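Local coordinates for NIF3-related protein (Bacillus cereus, PDB 2GX8), which is of unknown function but belongs to the Nif3 family, carries a conserved dimetal-binding motif that holds zinc, and has an additional domain thought to be regulatory, at residues N129-L141 with V359-L371. Residues are numbered along the deposited sequence; the frame is centred on the assembly and turned at random.
Sequences NVDVAKGGVNDLL and VEKVMKQGVQKQL. With ZN (zinc ion), chain M; ZN (zinc ion), chain L.
Val130 sets CG1 4.0 Å from Met363 CG, the two side chains crossing at about a right angle. Next to it, Asp131 and Glu360 meet through metal: Asp131 OD1 (2.3 Å) and Glu360 OE2 (2.2 Å) bind the zinc of chain M, with Asp131 OD2 a longer third contact, their carboxylate planes 29° apart; His92 completes its protein ligands. Glu360 OE1 reaches the zinc of chain L with His93 and His357, so this carboxylate bridges the dimetal site. After the type II turn Ala133-Gly136, Gly135 O lies beside Gln370 OE1, two acceptors with no bond between them, while Gln370 NE2 hydrogen-bonds Tyr42 OH. Val137's chi1 of 173° splits its methyls, CG1 toward Glu360 CG and CG2 3.7 Å from Met363 CB. Asn138 ND2 ties the start of helix 137-145 back to metal-binding Asp131, hydrogen-bonding Asp131 O (3.1 Å). Both Leu140 methyls lie over Gly366 CA; CD1 also reaches Val362 O and Met363 CA. Leu141 turns CD2 against Val359 O (3.4 Å) and the Val362 CG2 methyl. The axes of 137-141 and 362-371 pass 9.4 Å apart at 104°; on helix 362-377, Met363 and Val367 also touch Ile69 of strand 66-70, and Leu371 meets strand 383-386.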
ATOM      1  N   ASN C 129     -26.852  -3.750  -6.429  1.00 55.64           N
ATOM      2  CA  ASN C 129     -28.100  -3.651  -5.666  1.00 56.50           C
ATOM      3  C   ASN C 129     -29.279  -4.453  -6.302  1.00 55.71           C
ATOM      4  O   ASN C 129     -30.188  -4.867  -5.600  1.00 55.94           O
ATOM      5  CB  ASN C 129     -28.474  -2.181  -5.344  1.00 56.71           C
ATOM      6  CG  ASN C 129     -28.565  -1.278  -6.597  1.00 58.42           C
ATOM      7  OD1 ASN C 129     -29.499  -0.488  -6.726  1.00 61.07           O
ATOM      8  ND2 ASN C 129     -27.600  -1.393  -7.508  1.00 58.15           N
ATOM      9  N   VAL C 130     -29.240  -4.676  -7.618  1.00 55.45           N
ATOM     10  CA  VAL C 130     -30.272  -5.449  -8.335  1.00 55.26           C
ATOM     11  C   VAL C 130     -29.931  -6.969  -8.291  1.00 55.69           C
ATOM     12  O   VAL C 130     -30.796  -7.828  -8.455  1.00 55.33           O
ATOM     13  CB  VAL C 130     -30.494  -4.892  -9.785  1.00 56.03           C
ATOM     14  CG1 VAL C 130     -31.474  -5.736 -10.591  1.00 54.66           C
ATOM     15  CG2 VAL C 130     -30.998  -3.460  -9.721  1.00 54.58           C
ATOM     16  N   ASP C 131     -28.661  -7.278  -8.028  1.00 55.84           N
ATOM     17  CA  ASP C 131     -28.185  -8.648  -7.891  1.00 56.21           C
ATOM     18  C   ASP C 131     -28.571  -9.208  -6.527  1.00 55.74           C
ATOM     19  O   ASP C 131     -28.969 -10.369  -6.401  1.00 55.25           O
ATOM     20  CB  ASP C 131     -26.658  -8.661  -7.989  1.00 56.97           C
ATOM     21  CG  ASP C 131     -26.159  -8.415  -9.388  1.00 59.66           C
ATOM     22  OD1 ASP C 131     -26.310  -9.335 -10.218  1.00 62.47           O
ATOM     23  OD2 ASP C 131     -25.562  -7.342  -9.655  1.00 59.43           O
ATOM     24  N   VAL C 132     -28.435  -8.340  -5.522  1.00 55.40           N
ATOM     25  CA  VAL C 132     -28.668  -8.636  -4.101  1.00 54.47           C
ATOM     26  C   VAL C 132     -30.135  -8.610  -3.669  1.00 54.21           C
ATOM     27  O   VAL C 132     -30.572  -9.450  -2.897  1.00 53.94           O
ATOM     28  CB  VAL C 132     -27.891  -7.600  -3.221  1.00 54.23           C
ATOM     29  CG1 VAL C 132     -28.117  -7.851  -1.733  1.00 53.60           C
ATOM     30  CG2 VAL C 132     -26.399  -7.605  -3.541  1.00 52.60           C
ATOM     31  N   ALA C 133     -30.896  -7.643  -4.172  1.00 55.10           N
ATOM     32  CA  ALA C 133     -32.287  -7.454  -3.741  1.00 56.36           C
ATOM     33  C   ALA C 133     -33.280  -8.552  -4.109  1.00 57.49           C
ATOM     34  O   ALA C 133     -33.163  -9.158  -5.177  1.00 57.73           O
ATOM     35  CB  ALA C 133     -32.811  -6.110  -4.232  1.00 55.46           C
ATOM     36  N   LYS C 134     -34.253  -8.782  -3.214  1.00 58.42           N
ATOM     37  CA  LYS C 134     -35.352  -9.720  -3.445  1.00 59.54           C
ATOM     38  C   LYS C 134     -36.120  -9.253  -4.685  1.00 59.75           C
ATOM     39  O   LYS C 134     -36.385  -8.048  -4.849  1.00 59.82           O
ATOM     40  CB  LYS C 134     -36.297  -9.749  -2.235  1.00 60.37           C
ATOM     41  CG  LYS C 134     -37.543 -10.621  -2.420  1.00 61.05           C
ATOM     42  CD  LYS C 134     -38.609 -10.334  -1.357  1.00 61.29           C
ATOM     43  CE  LYS C 134     -39.911 -11.118  -1.630  1.00 63.96           C
ATOM     44  NZ  LYS C 134     -40.991 -10.929  -0.576  1.00 62.94           N
ATOM     45  N   GLY C 135     -36.448 -10.198  -5.569  1.00 59.85           N
ATOM     46  CA  GLY C 135     -37.135  -9.895  -6.829  1.00 58.85           C
ATOM     47  C   GLY C 135     -36.146  -9.503  -7.928  1.00 58.24           C
ATOM     48  O   GLY C 135     -36.536  -9.234  -9.066  1.00 58.74           O
ATOM     49  N   GLY C 136     -34.860  -9.469  -7.588  1.00 57.35           N
ATOM     50  CA  GLY C 136     -33.821  -9.091  -8.532  1.00 56.93           C
ATOM     51  C   GLY C 136     -33.358 -10.197  -9.476  1.00 57.09           C
ATOM     52  O   GLY C 136     -33.995 -11.254  -9.584  1.00 57.13           O
ATOM     53  N   VAL C 137     -32.229  -9.936 -10.137  1.00 55.74           N
ATOM     54  CA  VAL C 137     -31.627 -10.817 -11.134  1.00 55.18           C
ATOM     55  C   VAL C 137     -31.656 -12.299 -10.772  1.00 54.53           C
ATOM     56  O   VAL C 137     -32.107 -13.130 -11.565  1.00 53.17           O
ATOM     57  CB  VAL C 137     -30.154 -10.390 -11.447  1.00 54.85           C
ATOM     58  CG1 VAL C 137     -29.470 -11.402 -12.343  1.00 55.18           C
ATOM     59  CG2 VAL C 137     -30.118  -9.043 -12.096  1.00 56.51           C
ATOM     60  N   ASN C 138     -31.196 -12.602  -9.563  1.00 54.21           N
ATOM     61  CA  ASN C 138     -31.054 -13.978  -9.113  1.00 54.51           C
ATOM     62  C   ASN C 138     -32.359 -14.681  -8.760  1.00 54.76           C
ATOM     63  O   ASN C 138     -32.438 -15.894  -8.894  1.00 55.73           O
ATOM     64  CB  ASN C 138     -29.984 -14.064  -8.026  1.00 52.87           C
ATOM     65  CG  ASN C 138     -28.596 -13.761  -8.572  1.00 56.91           C
ATOM     66  OD1 ASN C 138     -28.141 -14.388  -9.536  1.00 57.38           O
ATOM     67  ND2 ASN C 138     -27.919 -12.789  -7.973  1.00 58.22           N
ATOM     68  N   ASP C 139     -33.369 -13.928  -8.320  1.00 55.33           N
ATOM     69  CA  ASP C 139     -34.706 -14.481  -8.074  1.00 56.11           C
ATOM     70  C   ASP C 139     -35.356 -14.756  -9.398  1.00 55.07           C
ATOM     71  O   ASP C 139     -35.932 -15.839  -9.607  1.00 55.28           O
ATOM     72  CB  ASP C 139     -35.566 -13.520  -7.281  1.00 57.74           C
ATOM     73  CG  ASP C 139     -35.231 -13.541  -5.808  1.00 64.95           C
ATOM     74  OD1 ASP C 139     -34.983 -14.657  -5.297  1.00 70.92           O
ATOM     75  OD2 ASP C 139     -35.235 -12.461  -5.160  1.00 72.43           O
ATOM     76  N   LEU C 140     -35.241 -13.770 -10.292  1.00 53.69           N
ATOM     77  CA  LEU C 140     -35.740 -13.874 -11.669  1.00 53.11           C
ATOM     78  C   LEU C 140     -35.150 -15.080 -12.394  1.00 52.25           C
ATOM     79  O   LEU C 140     -35.845 -15.737 -13.161  1.00 53.82           O
ATOM     80  CB  LEU C 140     -35.458 -12.585 -12.457  1.00 52.53           C
ATOM     81  CG  LEU C 140     -36.265 -11.361 -12.011  1.00 51.92           C
ATOM     82  CD1 LEU C 140     -35.643 -10.051 -12.474  1.00 49.47           C
ATOM     83  CD2 LEU C 140     -37.727 -11.479 -12.469  1.00 51.87           C
ATOM     84  N   LEU C 141     -33.880 -15.382 -12.146  1.00 51.23           N
ATOM     85  CA  LEU C 141     -33.246 -16.546 -12.772  1.00 51.03           C
ATOM     86  C   LEU C 141     -33.656 -17.850 -12.094  1.00 50.80           C
ATOM     87  O   LEU C 141     -33.773 -18.872 -12.759  1.00 51.20           O
ATOM     88  CB  LEU C 141     -31.717 -16.418 -12.769  1.00 50.02           C
ATOM     89  CG  LEU C 141     -31.051 -15.373 -13.653  1.00 51.58           C
ATOM     90  CD1 LEU C 141     -29.610 -15.185 -13.171  1.00 51.80           C
ATOM     91  CD2 LEU C 141     -31.109 -15.709 -15.141  1.00 48.07           C
ATOM     92  N   VAL C 359     -27.396 -13.817 -19.579  1.00 54.12           N
ATOM     93  CA  VAL C 359     -28.684 -14.330 -19.118  1.00 55.02           C
ATOM     94  C   VAL C 359     -29.319 -13.404 -18.070  1.00 55.38           C
ATOM     95  O   VAL C 359     -30.469 -13.581 -17.699  1.00 56.43           O
ATOM     96  CB  VAL C 359     -28.627 -15.809 -18.614  1.00 54.76           C
ATOM     97  CG1 VAL C 359     -28.034 -16.699 -19.684  1.00 54.36           C
ATOM     98  CG2 VAL C 359     -27.841 -15.938 -17.325  1.00 55.20           C
ATOM     99  N   GLU C 360     -28.552 -12.433 -17.582  1.00 54.59           N
ATOM    100  CA  GLU C 360     -29.061 -11.415 -16.660  1.00 54.95           C
ATOM    101  C   GLU C 360     -30.037 -10.475 -17.337  1.00 53.77           C
ATOM    102  O   GLU C 360     -30.611  -9.614 -16.710  1.00 53.19           O
ATOM    103  CB  GLU C 360     -27.937 -10.549 -16.147  1.00 54.33           C
ATOM    104  CG  GLU C 360     -27.092 -11.235 -15.160  1.00 58.63           C
ATOM    105  CD  GLU C 360     -26.100 -10.262 -14.559  1.00 61.06           C
ATOM    106  OE1 GLU C 360     -25.530  -9.439 -15.311  1.00 57.73           O
ATOM    107  OE2 GLU C 360     -25.912 -10.307 -13.327  1.00 63.33           O
ATOM    108  N   LYS C 361     -30.188 -10.630 -18.639  1.00 54.27           N
ATOM    109  CA  LYS C 361     -31.112  -9.846 -19.423  1.00 54.26           C
ATOM    110  C   LYS C 361     -32.554  -9.984 -18.891  1.00 53.75           C
ATOM    111  O   LYS C 361     -33.411  -9.170 -19.221  1.00 54.10           O
ATOM    112  CB  LYS C 361     -31.017 -10.319 -20.875  1.00 52.72           C
ATOM    113  CG  LYS C 361     -31.509 -11.751 -21.064  1.00 54.96           C
ATOM    114  CD  LYS C 361     -31.476 -12.141 -22.507  1.00 58.24           C
ATOM    115  CE  LYS C 361     -32.056 -13.536 -22.748  1.00 61.91           C
ATOM    116  NZ  LYS C 361     -31.090 -14.619 -22.577  1.00 60.89           N
ATOM    117  N   VAL C 362     -32.818 -11.005 -18.059  1.00 53.98           N
ATOM    118  CA  VAL C 362     -34.180 -11.256 -17.500  1.00 54.44           C
ATOM    119  C   VAL C 362     -34.604 -10.113 -16.616  1.00 54.48           C
ATOM    120  O   VAL C 362     -35.759  -9.916 -16.304  1.00 55.01           O
ATOM    121  CB  VAL C 362     -34.216 -12.516 -16.642  1.00 53.72           C
ATOM    122  CG1 VAL C 362     -34.133 -13.732 -17.515  1.00 54.45           C
ATOM    123  CG2 VAL C 362     -33.083 -12.483 -15.595  1.00 53.14           C
ATOM    124  N   MET C 363     -33.608  -9.359 -16.217  1.00 55.31           N
ATOM    125  CA  MET C 363     -33.776  -8.235 -15.349  1.00 55.98           C
ATOM    126  C   MET C 363     -34.492  -7.057 -16.017  1.00 55.62           C
ATOM    127  O   MET C 363     -35.084  -6.239 -15.338  1.00 55.68           O
ATOM    128  CB  MET C 363     -32.389  -7.931 -14.758  1.00 55.33           C
ATOM    129  CG  MET C 363     -32.037  -6.543 -14.505  1.00 57.78           C
ATOM    130  SD  MET C 363     -31.514  -5.700 -16.009  1.00 54.29           S
ATOM    131  CE  MET C 363     -32.010  -4.070 -15.383  1.00 47.44           C
ATOM    132  N   LYS C 364     -34.479  -6.994 -17.347  1.00 56.35           N
ATOM    133  CA  LYS C 364     -35.137  -5.873 -18.032  1.00 55.99           C
ATOM    134  C   LYS C 364     -36.641  -5.957 -17.928  1.00 56.06           C
ATOM    135  O   LYS C 364     -37.271  -4.987 -17.546  1.00 56.25           O
ATOM    136  CB  LYS C 364     -34.806  -5.818 -19.509  1.00 55.86           C
ATOM    137  CG  LYS C 364     -33.372  -5.928 -19.898  1.00 56.91           C
ATOM    138  CD  LYS C 364     -33.408  -5.869 -21.394  1.00 55.60           C
ATOM    139  CE  LYS C 364     -32.478  -6.823 -21.996  1.00 50.81           C
ATOM    140  NZ  LYS C 364     -32.717  -6.868 -23.446  1.00 49.57           N
ATOM    141  N   GLN C 365     -37.206  -7.098 -18.311  1.00 56.25           N
ATOM    142  CA  GLN C 365     -38.657  -7.300 -18.263  1.00 58.30           C
ATOM    143  C   GLN C 365     -39.105  -7.350 -16.809  1.00 58.34           C
ATOM    144  O   GLN C 365     -40.217  -6.940 -16.492  1.00 58.92           O
ATOM    145  CB  GLN C 365     -39.054  -8.613 -18.945  1.00 59.27           C
ATOM    146  CG  GLN C 365     -38.739  -8.738 -20.446  1.00 62.20           C
ATOM    147  CD  GLN C 365     -39.911  -8.417 -21.351  1.00 66.45           C
ATOM    148  OE1 GLN C 365     -39.728  -7.912 -22.467  1.00 68.57           O
ATOM    149  NE2 GLN C 365     -41.120  -8.732 -20.890  1.00 66.26           N
ATOM    150  N   GLY C 366     -38.227  -7.853 -15.938  1.00 58.29           N
ATOM    151  CA  GLY C 366     -38.508  -7.956 -14.504  1.00 58.51           C
ATOM    152  C   GLY C 366     -38.634  -6.614 -13.815  1.00 58.31           C
ATOM    153  O   GLY C 366     -39.631  -6.343 -13.129  1.00 58.95           O
ATOM    154  N   VAL C 367     -37.616  -5.773 -13.999  1.00 58.40           N
ATOM    155  CA  VAL C 367     -37.610  -4.416 -13.455  1.00 57.68           C
ATOM    156  C   VAL C 367     -38.693  -3.572 -14.115  1.00 58.07           C
ATOM    157  O   VAL C 367     -39.292  -2.735 -13.458  1.00 57.32           O
ATOM    158  CB  VAL C 367     -36.227  -3.748 -13.591  1.00 57.36           C
ATOM    159  CG1 VAL C 367     -36.298  -2.243 -13.316  1.00 54.54           C
ATOM    160  CG2 VAL C 367     -35.234  -4.416 -12.651  1.00 56.60           C
ATOM    161  N   GLN C 368     -38.942  -3.805 -15.406  1.00 59.38           N
ATOM    162  CA  GLN C 368     -40.016  -3.104 -16.131  1.00 62.10           C
ATOM    163  C   GLN C 368     -41.374  -3.346 -15.478  1.00 61.94           C
ATOM    164  O   GLN C 368     -42.151  -2.403 -15.334  1.00 61.94           O
ATOM    165  CB  GLN C 368     -40.082  -3.526 -17.600  1.00 61.40           C
ATOM    166  CG  GLN C 368     -41.254  -2.925 -18.380  1.00 64.07           C
ATOM    167  CD  GLN C 368     -41.572  -3.680 -19.685  1.00 65.62           C
ATOM    168  OE1 GLN C 368     -41.761  -3.061 -20.742  1.00 69.13           O
ATOM    169  NE2 GLN C 368     -41.625  -5.025 -19.615  1.00 67.88           N
ATOM    170  N   LYS C 369     -41.662  -4.596 -15.091  1.00 62.90           N
ATOM    171  CA  LYS C 369     -42.952  -4.900 -14.454  1.00 64.49           C
ATOM    172  C   LYS C 369     -43.022  -4.194 -13.100  1.00 63.41           C
ATOM    173  O   LYS C 369     -43.885  -3.334 -12.882  1.00 63.74           O
ATOM    174  CB  LYS C 369     -43.204  -6.411 -14.272  1.00 63.97           C
ATOM    175  CG  LYS C 369     -44.511  -6.652 -13.473  1.00 67.71           C
ATOM    176  CD  LYS C 369     -44.720  -8.040 -12.780  1.00 69.14           C
ATOM    177  CE  LYS C 369     -45.465  -9.106 -13.626  1.00 75.85           C
ATOM    178  NZ  LYS C 369     -44.677  -9.675 -14.777  1.00 79.13           N
ATOM    179  N   GLN C 370     -42.109  -4.575 -12.208  1.00 63.04           N
ATOM    180  CA  GLN C 370     -41.979  -3.989 -10.876  1.00 62.62           C
ATOM    181  C   GLN C 370     -42.136  -2.469 -10.904  1.00 61.42           C
ATOM    182  O   GLN C 370     -42.972  -1.930 -10.194  1.00 61.19           O
ATOM    183  CB  GLN C 370     -40.612  -4.338 -10.262  1.00 62.28           C
ATOM    184  CG  GLN C 370     -40.469  -5.753  -9.711  1.00 64.84           C
ATOM    185  CD  GLN C 370     -39.009  -6.146  -9.405  1.00 65.48           C
ATOM    186  OE1 GLN C 370     -38.722  -6.836  -8.419  1.00 72.13           O
ATOM    187  NE2 GLN C 370     -38.091  -5.702 -10.246  1.00 65.60           N
ATOM    188  N   LEU C 371     -41.348  -1.786 -11.737  1.00 59.94           N
ATOM    189  CA  LEU C 371     -41.395  -0.323 -11.804  1.00 58.51           C
ATOM    190  C   LEU C 371     -42.699   0.228 -12.384  1.00 58.56           C
ATOM    191  O   LEU C 371     -43.228   1.200 -11.858  1.00 59.35           O
ATOM    192  CB  LEU C 371     -40.166   0.269 -12.517  1.00 58.28           C
ATOM    193  CG  LEU C 371     -39.977   1.792 -12.396  1.00 57.68           C
ATOM    194  CD1 LEU C 371     -39.782   2.212 -10.929  1.00 55.86           C
ATOM    195  CD2 LEU C 371     -38.839   2.324 -13.262  1.00 55.50           C
TER
HETATM  196 ZN    ZN M 375     -25.539  -8.507 -12.196  1.00 60.75          ZN
HETATM  197 ZN    ZN L 374     -23.339  -8.402 -14.689  1.00 55.72          ZN